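PDB 5I1V: CrmK from Actinoalloteichus sp. WH1-2216-6, which is a flavoenzyme with covalently bound FAD, probably acting as an oxidase in the recycling of shunt products during caerulomycin biosynthesis. Local coordinates for residues A[27-32]-A[69-74]; A[35-40]-A[77-82]; A[145-150]-A[394-399]; A[342-347]-A[443-448]. All coordinates share one frame; numbering follows the deposited sequence.

How the contacts relate
The four contacts illustrate how a two-domain flavoprotein surrounds a cofactor. Contacts 1 and 2, about 15 Å apart between centres, interlock along the chain: 27-32 leads into strand 33-36, the loop 69-74 precedes strand 77-80, and Ile78 of contact 2 packs on Ala29 and Val70. Both belong to the FAD-binding part. Contact 4, about 25 Å from contact 1 centre to centre, joins strand 339-347 to strand 442-444 at the border of the large antiparallel sheet. Contacts 1 and 4 both touch FAD, which thus lies between the two parts. Contact 3, about 13 Å from contact 4 between centres and interleaved with it, joins the parts directly; Ser399 N probably donates to Leu347 O.

Contact 1: residues A[27-32]-A[69-74]; sequences FVAQPE and FVASPD. With FAD (flavin-adenine dinucleotide), chain E.
Ala71 is the centre of this contact, its methyl directed at the other loop. CB of Ala71 lies 3.7 Å from CB of Ala29 and, less closely, 4.2 Å from CB of Phe27. The Phe27 ring itself leads elsewhere, because CG stands anti to the carbonyl carbon (chi1 -48°), and it rests on Glu67 and Ala68. Beside the methyl pair, the CA of Ala29 approaches the carbonyl O of Ala71 at 3.6 Å, a CA-H...O contact. No direct hydrogen bond joins the two loops; one water does the work, accepting from the N of Gln30 at 2.9 Å and donating to the O of Ser72 at 2.7 Å. At the exposed end of the contact, the extended Gln30 chain crosses Pro73 obliquely, with NE2 3.9 Å from CB of Pro73. These are two loops of the FAD-binding domain, one entering strand 33-36 and the other strand 77-80; the second also reaches the cofactor. CG2 of Val70 comes within 3.7 Å of the ribose hydroxyl O2B of FAD, while O3B sits at the edge of the Phe69 ring, which stacks on His493. Farther out, Val70 and Ala29 both pack on Ile78, and the O of Val70 accepts from Thr58.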
# COMPACT_ATOMS: atom_id res chain seq x y z
N PHE A 27 -19.39 -8.57 -2.94
CA PHE A 27 -19.62 -9.01 -4.31
C PHE A 27 -18.53 -9.93 -4.77
O PHE A 27 -17.44 -9.49 -5.11
CB PHE A 27 -19.70 -7.80 -5.22
CG PHE A 27 -20.61 -6.75 -4.71
CD1 PHE A 27 -21.90 -7.06 -4.38
CD2 PHE A 27 -20.15 -5.47 -4.53
CE1 PHE A 27 -22.76 -6.07 -3.87
CE2 PHE A 27 -21.00 -4.49 -4.03
CZ PHE A 27 -22.29 -4.79 -3.71
N VAL A 28 -18.83 -11.22 -4.80
CA VAL A 28 -17.86 -12.21 -5.21
C VAL A 28 -18.27 -12.63 -6.62
O VAL A 28 -19.36 -13.10 -6.84
CB VAL A 28 -17.81 -13.37 -4.19
CG1 VAL A 28 -17.01 -14.55 -4.71
CG2 VAL A 28 -17.24 -12.85 -2.86
N ALA A 29 -17.38 -12.47 -7.59
CA ALA A 29 -17.72 -12.84 -8.97
C ALA A 29 -17.72 -14.35 -9.21
O ALA A 29 -16.96 -15.09 -8.59
CB ALA A 29 -16.73 -12.19 -9.91
N GLN A 30 -18.49 -14.80 -10.19
CA GLN A 30 -18.41 -16.19 -10.61
C GLN A 30 -18.49 -16.38 -12.12
O GLN A 30 -19.40 -17.02 -12.63
CB GLN A 30 -19.42 -17.08 -9.85
CG GLN A 30 -20.75 -16.48 -9.68
CD GLN A 30 -21.63 -17.32 -8.76
OE1 GLN A 30 -21.46 -18.56 -8.67
NE2 GLN A 30 -22.56 -16.66 -8.06
N PRO A 31 -17.52 -15.82 -12.85
CA PRO A 31 -17.56 -16.04 -14.30
C PRO A 31 -17.17 -17.46 -14.72
O PRO A 31 -16.57 -18.24 -13.96
CB PRO A 31 -16.53 -15.01 -14.79
CG PRO A 31 -15.51 -15.08 -13.73
CD PRO A 31 -16.34 -15.04 -12.48
N GLU A 32 -17.49 -17.79 -15.96
CA GLU A 32 -16.92 -18.92 -16.65
C GLU A 32 -15.40 -18.93 -16.56
O GLU A 32 -14.76 -19.96 -16.34
CB GLU A 32 -17.29 -18.82 -18.13
CG GLU A 32 -17.57 -20.13 -18.80
CD GLU A 32 -17.72 -19.96 -20.31
OE1 GLU A 32 -17.01 -20.70 -21.02
OE2 GLU A 32 -18.50 -19.07 -20.76
N PHE A 69 -20.93 -4.04 -10.29
CA PHE A 69 -20.98 -3.81 -11.74
C PHE A 69 -20.10 -4.78 -12.46
O PHE A 69 -20.40 -5.17 -13.57
CB PHE A 69 -20.52 -2.40 -12.05
CG PHE A 69 -21.44 -1.34 -11.51
CD1 PHE A 69 -22.68 -1.66 -11.00
CD2 PHE A 69 -21.10 -0.01 -11.61
CE1 PHE A 69 -23.54 -0.68 -10.56
CE2 PHE A 69 -21.96 0.99 -11.19
CZ PHE A 69 -23.18 0.64 -10.65
N VAL A 70 -18.98 -5.16 -11.84
CA VAL A 70 -18.05 -6.10 -12.52
C VAL A 70 -18.48 -7.54 -12.21
O VAL A 70 -18.47 -8.40 -13.07
CB VAL A 70 -16.60 -5.88 -12.05
CG1 VAL A 70 -15.65 -6.90 -12.69
CG2 VAL A 70 -16.08 -4.46 -12.25
N ALA A 71 -18.87 -7.78 -10.96
CA ALA A 71 -18.94 -9.08 -10.32
C ALA A 71 -20.37 -9.68 -10.19
O ALA A 71 -20.53 -10.73 -9.62
CB ALA A 71 -18.27 -9.00 -8.94
N SER A 72 -21.38 -9.04 -10.76
CA SER A 72 -22.69 -9.65 -10.95
C SER A 72 -22.64 -11.16 -11.26
O SER A 72 -21.88 -11.55 -12.13
CB SER A 72 -23.42 -8.95 -12.11
OG SER A 72 -24.29 -8.00 -11.60
N PRO A 73 -23.49 -11.98 -10.60
CA PRO A 73 -23.54 -13.43 -10.87
C PRO A 73 -23.86 -13.81 -12.30
O PRO A 73 -23.58 -14.94 -12.71
CB PRO A 73 -24.67 -13.95 -9.95
CG PRO A 73 -25.32 -12.76 -9.34
CD PRO A 73 -24.44 -11.56 -9.54
N ASP A 74 -24.44 -12.92 -13.08
CA ASP A 74 -24.71 -13.25 -14.46
C ASP A 74 -23.59 -12.87 -15.42
O ASP A 74 -23.76 -13.02 -16.63
CB ASP A 74 -26.02 -12.62 -14.93
CG ASP A 74 -26.03 -11.14 -14.79
OD1 ASP A 74 -25.33 -10.61 -13.89
OD2 ASP A 74 -26.74 -10.51 -15.57
PA FAD E . -13.18 -1.44 -11.08
O1A FAD E . -14.02 -2.06 -9.98
O2A FAD E . -12.16 -2.34 -11.71
O5B FAD E . -14.11 -0.81 -12.18
C5B FAD E . -15.03 0.24 -11.90
C4B FAD E . -16.05 0.32 -13.05
O4B FAD E . -15.34 0.76 -14.21
C3B FAD E . -16.72 -0.97 -13.48
O3B FAD E . -17.96 -0.64 -14.08
C2B FAD E . -15.81 -1.50 -14.54
O2B FAD E . -16.30 -2.55 -15.38
C1B FAD E . -15.35 -0.21 -15.23
N9A FAD E . -13.97 -0.32 -15.75
C8A FAD E . -12.82 -0.69 -15.11
N7A FAD E . -11.78 -0.76 -16.00
C5A FAD E . -12.29 -0.43 -17.17
C6A FAD E . -11.70 -0.29 -18.48
N6A FAD E . -10.41 -0.51 -18.58
N1A FAD E . -12.52 0.06 -19.48
C2A FAD E . -13.85 0.24 -19.31
N3A FAD E . -14.46 0.19 -18.10
C4A FAD E . -13.70 -0.20 -17.05
N1 FAD E . -12.49 8.39 -6.70
C2 FAD E . -12.06 9.67 -6.76
O2 FAD E . -12.40 10.40 -7.69
N3 FAD E . -11.26 10.21 -5.81
C4 FAD E . -10.84 9.57 -4.73
O4 FAD E . -10.07 10.11 -3.91
C4X FAD E . -11.24 8.18 -4.59
N5 FAD E . -10.85 7.45 -3.50
C5X FAD E . -11.15 6.14 -3.46
C6 FAD E . -10.62 5.34 -2.45
C7 FAD E . -10.90 3.98 -2.33
C7M FAD E . -10.28 3.17 -1.19
C8 FAD E . -11.79 3.40 -3.36
C8M FAD E . -12.18 1.94 -3.31
C9 FAD E . -12.34 4.18 -4.38
C9A FAD E . -12.04 5.53 -4.48
N10 FAD E . -12.56 6.33 -5.50
C10 FAD E . -12.14 7.65 -5.61
C1' FAD E . -13.63 5.87 -6.38
C2' FAD E . -13.07 5.30 -7.64
O2' FAD E . -12.75 6.37 -8.51
C3' FAD E . -14.00 4.33 -8.30
O3' FAD E . -14.28 3.26 -7.36
C4' FAD E . -13.41 3.80 -9.62
O4' FAD E . -14.51 3.45 -10.46
C5' FAD E . -12.51 2.61 -9.37
O5' FAD E . -11.93 2.22 -10.61
P FAD E . -11.26 0.78 -10.64
O1P FAD E . -10.34 0.62 -9.48
O2P FAD E . -10.73 0.50 -12.01
O3P FAD E . -12.54 -0.17 -10.37
O HOH W 1 -19.85 -13.38 -12.26

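Contact 2: residues A[35-40]-A[77-82]; sequences RLPYST and VIVDLS
Two donors from one residue grip OD1 of Asp80: OG of Ser82 at 2.6 Å, from above the carboxylate plane, and N of Ser82 at 2.9 Å, nearly along the C-O axis. The backbone bond closes an Asx turn from Asp80 to Ser82. OD2 forms a salt bridge with Arg60. Leu36 lies alongside Asp80, pointing the same way, its CD2 3.4 Å from CB of Asp80 and its CD1 near CG and OD1. An alanine at Asp80 would remove the acceptor of both Ser82 bonds and the partner of Arg60, and would probably loosen the turn and thin the packing against CD1 of Leu36. The backbones pair in parallel, N of Arg35 donating to O of Ile78 (2.9 Å) and N of Asp80 to O of Arg35 (2.8 Å), both nearly straight. A water donating to O of Pro37 and O of Asp80 bridges the two segments. CG of Pro37 touches CG1 of Val79, which it crosses at about a right angle, and CD2 of Leu81, each at 3.8 Å. Arg35 turns its guanidinium to Glu49. Such central parallel pairing belongs to the small mixed sheet of the FAD-binding domain, where Leu81 touches the cofactor.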
# COMPACT_ATOMS: atom_id res chain seq x y z
N ARG A 35 -10.06 -13.54 -17.81
CA ARG A 35 -9.04 -13.48 -18.84
C ARG A 35 -8.10 -12.33 -18.43
O ARG A 35 -8.58 -11.26 -18.11
CB ARG A 35 -9.72 -13.21 -20.20
CG ARG A 35 -8.75 -12.99 -21.37
CD ARG A 35 -7.95 -14.20 -21.74
NE ARG A 35 -8.80 -15.34 -22.11
CZ ARG A 35 -9.44 -15.46 -23.26
NH1 ARG A 35 -9.35 -14.52 -24.20
NH2 ARG A 35 -10.16 -16.53 -23.48
N LEU A 36 -6.78 -12.57 -18.36
CA LEU A 36 -5.80 -11.51 -18.07
C LEU A 36 -4.93 -11.26 -19.32
O LEU A 36 -4.00 -12.03 -19.56
CB LEU A 36 -4.89 -11.95 -16.93
CG LEU A 36 -5.47 -12.23 -15.52
CD1 LEU A 36 -4.88 -11.29 -14.47
CD2 LEU A 36 -6.96 -12.21 -15.41
N PRO A 37 -5.27 -10.24 -20.12
CA PRO A 37 -4.51 -9.91 -21.33
C PRO A 37 -3.28 -9.05 -21.01
O PRO A 37 -3.21 -8.41 -19.96
CB PRO A 37 -5.53 -9.17 -22.17
CG PRO A 37 -6.47 -8.59 -21.20
CD PRO A 37 -6.45 -9.41 -19.98
N TYR A 38 -2.34 -9.03 -21.96
CA TYR A 38 -1.11 -8.29 -21.79
C TYR A 38 -0.98 -7.18 -22.85
O TYR A 38 -0.04 -6.41 -22.80
CB TYR A 38 0.14 -9.25 -21.90
CG TYR A 38 0.19 -10.25 -20.78
CD1 TYR A 38 0.58 -9.85 -19.50
CD2 TYR A 38 -0.21 -11.57 -20.97
CE1 TYR A 38 0.59 -10.74 -18.45
CE2 TYR A 38 -0.20 -12.49 -19.92
CZ TYR A 38 0.20 -12.06 -18.65
OH TYR A 38 0.20 -12.93 -17.59
N SER A 39 -1.90 -7.09 -23.82
CA SER A 39 -1.78 -6.11 -24.90
C SER A 39 -3.18 -5.79 -25.39
O SER A 39 -4.12 -6.56 -25.16
CB SER A 39 -0.99 -6.74 -26.05
OG SER A 39 -1.73 -7.84 -26.59
N THR A 40 -3.29 -4.66 -26.05
CA THR A 40 -4.52 -4.28 -26.72
C THR A 40 -5.06 -5.40 -27.63
O THR A 40 -6.25 -5.63 -27.64
CB THR A 40 -4.31 -3.01 -27.53
OG1 THR A 40 -3.91 -1.98 -26.62
CG2 THR A 40 -5.60 -2.63 -28.21
N VAL A 77 -17.70 -13.55 -18.38
CA VAL A 77 -16.31 -13.35 -18.59
C VAL A 77 -15.92 -12.05 -17.99
O VAL A 77 -16.54 -11.02 -18.27
CB VAL A 77 -15.93 -13.29 -20.10
CG1 VAL A 77 -14.42 -13.09 -20.28
CG2 VAL A 77 -16.43 -14.50 -20.81
N ILE A 78 -14.90 -12.07 -17.15
CA ILE A 78 -14.31 -10.86 -16.63
C ILE A 78 -12.90 -10.71 -17.16
O ILE A 78 -12.09 -11.62 -17.04
CB ILE A 78 -14.30 -10.88 -15.09
CG1 ILE A 78 -15.71 -10.85 -14.59
CG2 ILE A 78 -13.46 -9.71 -14.55
CD1 ILE A 78 -15.81 -11.02 -13.08
N VAL A 79 -12.64 -9.60 -17.88
CA VAL A 79 -11.33 -9.29 -18.40
C VAL A 79 -10.61 -8.45 -17.32
O VAL A 79 -11.05 -7.32 -17.03
CB VAL A 79 -11.43 -8.48 -19.70
CG1 VAL A 79 -10.06 -8.08 -20.18
CG2 VAL A 79 -12.13 -9.27 -20.79
N ASP A 80 -9.54 -8.99 -16.75
CA ASP A 80 -8.87 -8.32 -15.64
C ASP A 80 -7.61 -7.70 -16.24
O ASP A 80 -6.77 -8.41 -16.76
CB ASP A 80 -8.54 -9.29 -14.55
CG ASP A 80 -7.88 -8.66 -13.35
OD1 ASP A 80 -6.93 -7.88 -13.49
OD2 ASP A 80 -8.31 -8.99 -12.21
N LEU A 81 -7.52 -6.39 -16.16
CA LEU A 81 -6.40 -5.61 -16.77
C LEU A 81 -5.22 -5.34 -15.86
O LEU A 81 -4.35 -4.55 -16.19
CB LEU A 81 -6.98 -4.31 -17.30
CG LEU A 81 -7.99 -4.44 -18.44
CD1 LEU A 81 -8.28 -3.06 -19.01
CD2 LEU A 81 -7.54 -5.34 -19.56
N SER A 82 -5.16 -6.00 -14.70
CA SER A 82 -4.09 -5.71 -13.73
C SER A 82 -2.67 -5.99 -14.22
O SER A 82 -1.74 -5.39 -13.73
CB SER A 82 -4.36 -6.45 -12.39
OG SER A 82 -4.51 -7.83 -12.62
O HOH W 2 -4.11 -7.98 -17.34

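Contact 3: residues A[145-150]-A[394-399]; sequences LGLTVD and VPRGAS
Arg396, Leu147 and Val394 contribute most of the buried surface, and the first reaches across to 145-150. Its chain runs extended from CG to NE, placing the guanidinium tip to tip with Asp150 in an end-on, two-nitrogen salt bridge. NH1 of Arg396 meets OD2 of Asp150 at 3.0 Å, almost straight (176°) and in the guanidinium plane; NH2 reaches OD1 at 2.8 Å, less straight. Both oxygens use syn lone pairs, although the planes are turned 31° apart. Here the FAD-binding domain, just before strand 152-160, meets the loop that enters strand 400-408 of the large antiparallel sheet. Over one face of the guanidinium lies CD1 of Leu147, 3.7 Å from CZ of Arg396 and offset toward the rim. CG1 of Val394 touches the same methyl less closely, whereas its CG2 packs against CG2 of Val149 at 3.8 Å. OD2 of Asp150 also accepts the N-H of Leu147 from above the carboxylate plane, so one oxygen serves both turn and arginine. An alanine at Asp150 would remove both acceptors and would probably leave the guanidinium less firmly oriented and the turn at Leu147 slacker. NH1 and NH2 of Arg396 also donate to O of Val384 and OG1 of Thr392.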
# COMPACT_ATOMS: atom_id res chain seq x y z
N LEU A 145 -5.58 22.28 -9.28
CA LEU A 145 -5.27 21.71 -10.62
C LEU A 145 -6.45 21.23 -11.47
O LEU A 145 -6.29 20.95 -12.67
CB LEU A 145 -4.32 20.51 -10.45
CG LEU A 145 -2.96 20.84 -9.83
CD1 LEU A 145 -2.04 19.60 -9.77
CD2 LEU A 145 -2.29 21.97 -10.60
N GLY A 146 -7.63 21.12 -10.87
CA GLY A 146 -8.77 20.59 -11.53
C GLY A 146 -8.99 19.09 -11.36
O GLY A 146 -8.55 18.49 -10.37
N LEU A 147 -9.64 18.49 -12.36
CA LEU A 147 -9.94 17.06 -12.36
C LEU A 147 -8.97 16.33 -13.23
O LEU A 147 -8.35 16.91 -14.13
CB LEU A 147 -11.35 16.82 -12.86
CG LEU A 147 -12.41 17.56 -12.08
CD1 LEU A 147 -13.78 17.29 -12.67
CD2 LEU A 147 -12.43 17.17 -10.62
N THR A 148 -8.87 15.01 -13.02
CA THR A 148 -8.06 14.19 -13.89
C THR A 148 -8.44 14.39 -15.35
O THR A 148 -7.58 14.46 -16.23
CB THR A 148 -8.21 12.70 -13.57
OG1 THR A 148 -9.61 12.34 -13.62
CG2 THR A 148 -7.77 12.40 -12.23
N VAL A 149 -9.72 14.47 -15.63
CA VAL A 149 -10.17 14.58 -17.01
C VAL A 149 -9.81 15.93 -17.66
O VAL A 149 -9.77 16.04 -18.89
CB VAL A 149 -11.65 14.28 -17.17
CG1 VAL A 149 -11.97 12.85 -16.71
CG2 VAL A 149 -12.53 15.32 -16.49
N ASP A 150 -9.43 16.93 -16.87
CA ASP A 150 -8.84 18.15 -17.43
C ASP A 150 -7.45 17.98 -18.09
O ASP A 150 -6.96 18.91 -18.71
CB ASP A 150 -8.84 19.27 -16.38
CG ASP A 150 -10.27 19.60 -15.91
OD1 ASP A 150 -11.14 19.55 -16.80
OD2 ASP A 150 -10.54 19.89 -14.69
N VAL A 394 -18.19 15.50 -17.19
CA VAL A 394 -18.41 15.54 -15.74
C VAL A 394 -19.29 16.72 -15.32
O VAL A 394 -19.03 17.87 -15.74
CB VAL A 394 -17.09 15.70 -14.94
CG1 VAL A 394 -17.37 15.57 -13.44
CG2 VAL A 394 -16.09 14.65 -15.32
N PRO A 395 -20.30 16.47 -14.46
CA PRO A 395 -21.02 17.60 -13.85
C PRO A 395 -20.07 18.50 -13.10
O PRO A 395 -19.12 18.05 -12.49
CB PRO A 395 -21.95 16.91 -12.84
CG PRO A 395 -22.25 15.61 -13.47
CD PRO A 395 -20.93 15.19 -14.03
N ARG A 396 -20.29 19.79 -13.19
CA ARG A 396 -19.50 20.69 -12.40
C ARG A 396 -20.44 21.63 -11.66
O ARG A 396 -21.60 21.71 -11.98
CB ARG A 396 -18.50 21.39 -13.30
CG ARG A 396 -17.32 20.45 -13.59
CD ARG A 396 -16.33 21.06 -14.50
NE ARG A 396 -15.63 20.10 -15.32
CZ ARG A 396 -14.31 19.88 -15.32
NH1 ARG A 396 -13.51 20.54 -14.51
NH2 ARG A 396 -13.80 19.03 -16.17
N GLY A 397 -19.93 22.34 -10.68
CA GLY A 397 -20.79 23.27 -9.95
C GLY A 397 -20.77 23.04 -8.46
O GLY A 397 -21.05 23.96 -7.70
N ALA A 398 -20.44 21.83 -8.03
CA ALA A 398 -20.31 21.57 -6.59
C ALA A 398 -19.17 22.39 -5.99
O ALA A 398 -18.12 22.58 -6.60
CB ALA A 398 -20.11 20.09 -6.32
N SER A 399 -19.39 22.87 -4.78
CA SER A 399 -18.39 23.55 -4.00
C SER A 399 -17.72 22.58 -3.05
O SER A 399 -16.60 22.80 -2.62
CB SER A 399 -19.05 24.65 -3.13
OG SER A 399 -19.65 25.61 -3.95

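Contact 4: residues A[342-347]-A[443-448]. With FAD (flavin-adenine dinucleotide), chain E.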
# COMPACT_ATOMS: atom_id res chain seq x y z
N VAL A 342 -21.17 2.49 0.11
CA VAL A 342 -20.82 3.92 0.02
C VAL A 342 -21.98 4.69 -0.60
O VAL A 342 -22.79 4.14 -1.34
CB VAL A 342 -19.54 4.21 -0.79
CG1 VAL A 342 -18.32 3.59 -0.11
CG2 VAL A 342 -19.74 3.75 -2.25
N LYS A 343 -22.09 5.96 -0.21
CA LYS A 343 -23.02 6.87 -0.83
C LYS A 343 -22.32 8.24 -1.01
O LYS A 343 -21.30 8.51 -0.41
CB LYS A 343 -24.30 7.01 0.03
CG LYS A 343 -25.07 5.72 0.24
CD LYS A 343 -26.35 5.95 1.04
CE LYS A 343 -27.21 4.72 1.08
NZ LYS A 343 -28.22 4.73 -0.02
N SER A 344 -22.92 9.09 -1.80
CA SER A 344 -22.34 10.31 -2.23
C SER A 344 -23.42 11.37 -2.37
O SER A 344 -24.56 11.04 -2.71
CB SER A 344 -21.67 10.02 -3.59
OG SER A 344 -21.72 11.10 -4.46
N ALA A 345 -23.08 12.61 -2.07
CA ALA A 345 -23.98 13.78 -2.23
C ALA A 345 -23.10 15.03 -2.31
O ALA A 345 -22.28 15.29 -1.44
CB ALA A 345 -25.02 13.89 -1.10
N ASP A 346 -23.26 15.81 -3.35
CA ASP A 346 -22.47 17.02 -3.53
C ASP A 346 -23.29 18.27 -3.35
O ASP A 346 -24.45 18.27 -3.69
CB ASP A 346 -21.83 16.99 -4.93
CG ASP A 346 -20.92 15.79 -5.09
OD1 ASP A 346 -20.64 15.11 -4.04
OD2 ASP A 346 -20.51 15.53 -6.26
N LEU A 347 -22.65 19.32 -2.83
CA LEU A 347 -23.33 20.51 -2.28
C LEU A 347 -22.77 21.76 -2.92
O LEU A 347 -21.57 21.83 -3.23
CB LEU A 347 -23.07 20.64 -0.77
CG LEU A 347 -23.66 19.60 0.17
CD1 LEU A 347 -22.99 19.70 1.53
CD2 LEU A 347 -25.17 19.77 0.30
N THR A 443 -26.04 19.34 -5.79
CA THR A 443 -25.69 19.29 -7.21
C THR A 443 -25.84 17.87 -7.78
O THR A 443 -25.69 17.66 -8.99
CB THR A 443 -24.25 19.73 -7.42
OG1 THR A 443 -23.38 18.90 -6.65
CG2 THR A 443 -24.07 21.17 -6.99
N GLY A 444 -26.13 16.90 -6.93
CA GLY A 444 -26.25 15.52 -7.34
C GLY A 444 -25.23 14.61 -6.64
O GLY A 444 -24.89 14.81 -5.48
N ALA A 445 -24.77 13.59 -7.35
CA ALA A 445 -23.84 12.61 -6.79
C ALA A 445 -22.81 12.20 -7.81
O ALA A 445 -22.97 12.47 -8.99
CB ALA A 445 -24.61 11.40 -6.32
N TYR A 446 -21.79 11.50 -7.34
CA TYR A 446 -20.64 11.13 -8.16
C TYR A 446 -20.70 9.71 -8.64
O TYR A 446 -20.79 8.78 -7.87
CB TYR A 446 -19.39 11.38 -7.31
CG TYR A 446 -18.04 11.14 -7.95
CD1 TYR A 446 -17.77 11.52 -9.26
CD2 TYR A 446 -17.02 10.59 -7.21
CE1 TYR A 446 -16.51 11.32 -9.81
CE2 TYR A 446 -15.75 10.40 -7.73
CZ TYR A 446 -15.51 10.74 -9.03
OH TYR A 446 -14.27 10.53 -9.53
N ILE A 447 -20.54 9.52 -9.96
CA ILE A 447 -20.70 8.23 -10.55
C ILE A 447 -19.68 7.22 -10.06
O ILE A 447 -19.96 6.04 -10.03
CB ILE A 447 -20.72 8.33 -12.11
CG1 ILE A 447 -21.22 7.00 -12.74
CG2 ILE A 447 -19.33 8.68 -12.66
CD1 ILE A 447 -22.61 6.56 -12.37
N ASN A 448 -18.51 7.68 -9.64
CA ASN A 448 -17.46 6.79 -9.11
C ASN A 448 -17.70 6.34 -7.64
O ASN A 448 -16.95 5.51 -7.10
CB ASN A 448 -16.13 7.46 -9.26
CG ASN A 448 -15.45 7.08 -10.56
OD1 ASN A 448 -15.83 6.07 -11.18
ND2 ASN A 448 -14.46 7.87 -10.98
PA FAD E . -13.18 -1.44 -11.08
O1A FAD E . -14.02 -2.06 -9.98
O2A FAD E . -12.16 -2.34 -11.71
O5B FAD E . -14.11 -0.81 -12.18
C5B FAD E . -15.03 0.24 -11.90
C4B FAD E . -16.05 0.32 -13.05
O4B FAD E . -15.34 0.76 -14.21
C3B FAD E . -16.72 -0.97 -13.48
O3B FAD E . -17.96 -0.64 -14.08
C2B FAD E . -15.81 -1.50 -14.54
O2B FAD E . -16.30 -2.55 -15.38
C1B FAD E . -15.35 -0.21 -15.23
N9A FAD E . -13.97 -0.32 -15.75
C8A FAD E . -12.82 -0.69 -15.11
N7A FAD E . -11.78 -0.76 -16.00
C5A FAD E . -12.29 -0.43 -17.17
C6A FAD E . -11.70 -0.29 -18.48
N6A FAD E . -10.41 -0.51 -18.58
N1A FAD E . -12.52 0.06 -19.48
C2A FAD E . -13.85 0.24 -19.31
N3A FAD E . -14.46 0.19 -18.10
C4A FAD E . -13.70 -0.20 -17.05
N1 FAD E . -12.49 8.39 -6.70
C2 FAD E . -12.06 9.67 -6.76
O2 FAD E . -12.40 10.40 -7.69
N3 FAD E . -11.26 10.21 -5.81
C4 FAD E . -10.84 9.57 -4.73
O4 FAD E . -10.07 10.11 -3.91
C4X FAD E . -11.24 8.18 -4.59
N5 FAD E . -10.85 7.45 -3.50
C5X FAD E . -11.15 6.14 -3.46
C6 FAD E . -10.62 5.34 -2.45
C7 FAD E . -10.90 3.98 -2.33
C7M FAD E . -10.28 3.17 -1.19
C8 FAD E . -11.79 3.40 -3.36
C8M FAD E . -12.18 1.94 -3.31
C9 FAD E . -12.34 4.18 -4.38
C9A FAD E . -12.04 5.53 -4.48
N10 FAD E . -12.56 6.33 -5.50
C10 FAD E . -12.14 7.65 -5.61
C1' FAD E . -13.63 5.87 -6.38
C2' FAD E . -13.07 5.30 -7.64
O2' FAD E . -12.75 6.37 -8.51
C3' FAD E . -14.00 4.33 -8.30
O3' FAD E . -14.28 3.26 -7.36
C4' FAD E . -13.41 3.80 -9.62
O4' FAD E . -14.51 3.45 -10.46
C5' FAD E . -12.51 2.61 -9.37
O5' FAD E . -11.93 2.22 -10.61
P FAD E . -11.26 0.78 -10.64
O1P FAD E . -10.34 0.62 -9.48
O2P FAD E . -10.73 0.50 -12.01
O3P FAD E . -12.54 -0.17 -10.37
O HOH W 3 -22.22 17.13 -8.39
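At the border of the large antiparallel sheet, strand 339-347 has a short, weakly bonded strand, 442-444, as its outermost neighbour, and the tight part of the contact rests on a few individual bonds and side-chain atoms. N of Asp346 donates to O of Gly444 at 2.9 Å, in the carbonyl plane, while O of Asp346 accepts the N-H of Thr443 at 2.8 Å from well above its plane. In Thr443, OG1 takes the crowded position between N and the carbonyl carbon (chi1 58°), which places that hydroxyl 3.0 Å from CB of Asp346. Two residues farther along each chain, OG of Ser344 accepts the N-H of Tyr446 at 2.9 Å, a nearly straight bond (166°) that ties Tyr446 to strand 339-347; the methyl of Ala445 lies against the same oxygen. On the side of the partly exposed Thr443 the link is less direct: one water donates to OD2 of Asp346 and is hydrogen-bonded to OG1 of Thr443. OD2 has its stronger partner in Lys401, which also makes a cation-pi contact with the Tyr446 ring. CB of Asn448 sits over one face of that ring, and ND2 of Asn448 donates to the tyrosine OH, which would probably polarise the hydroxyl and favour its role as donor. OD1 of Asn448 accepts from O4' of FAD at 3.0 Å, and OH of Tyr446 donates to the flavin O2 at 2.6 Å.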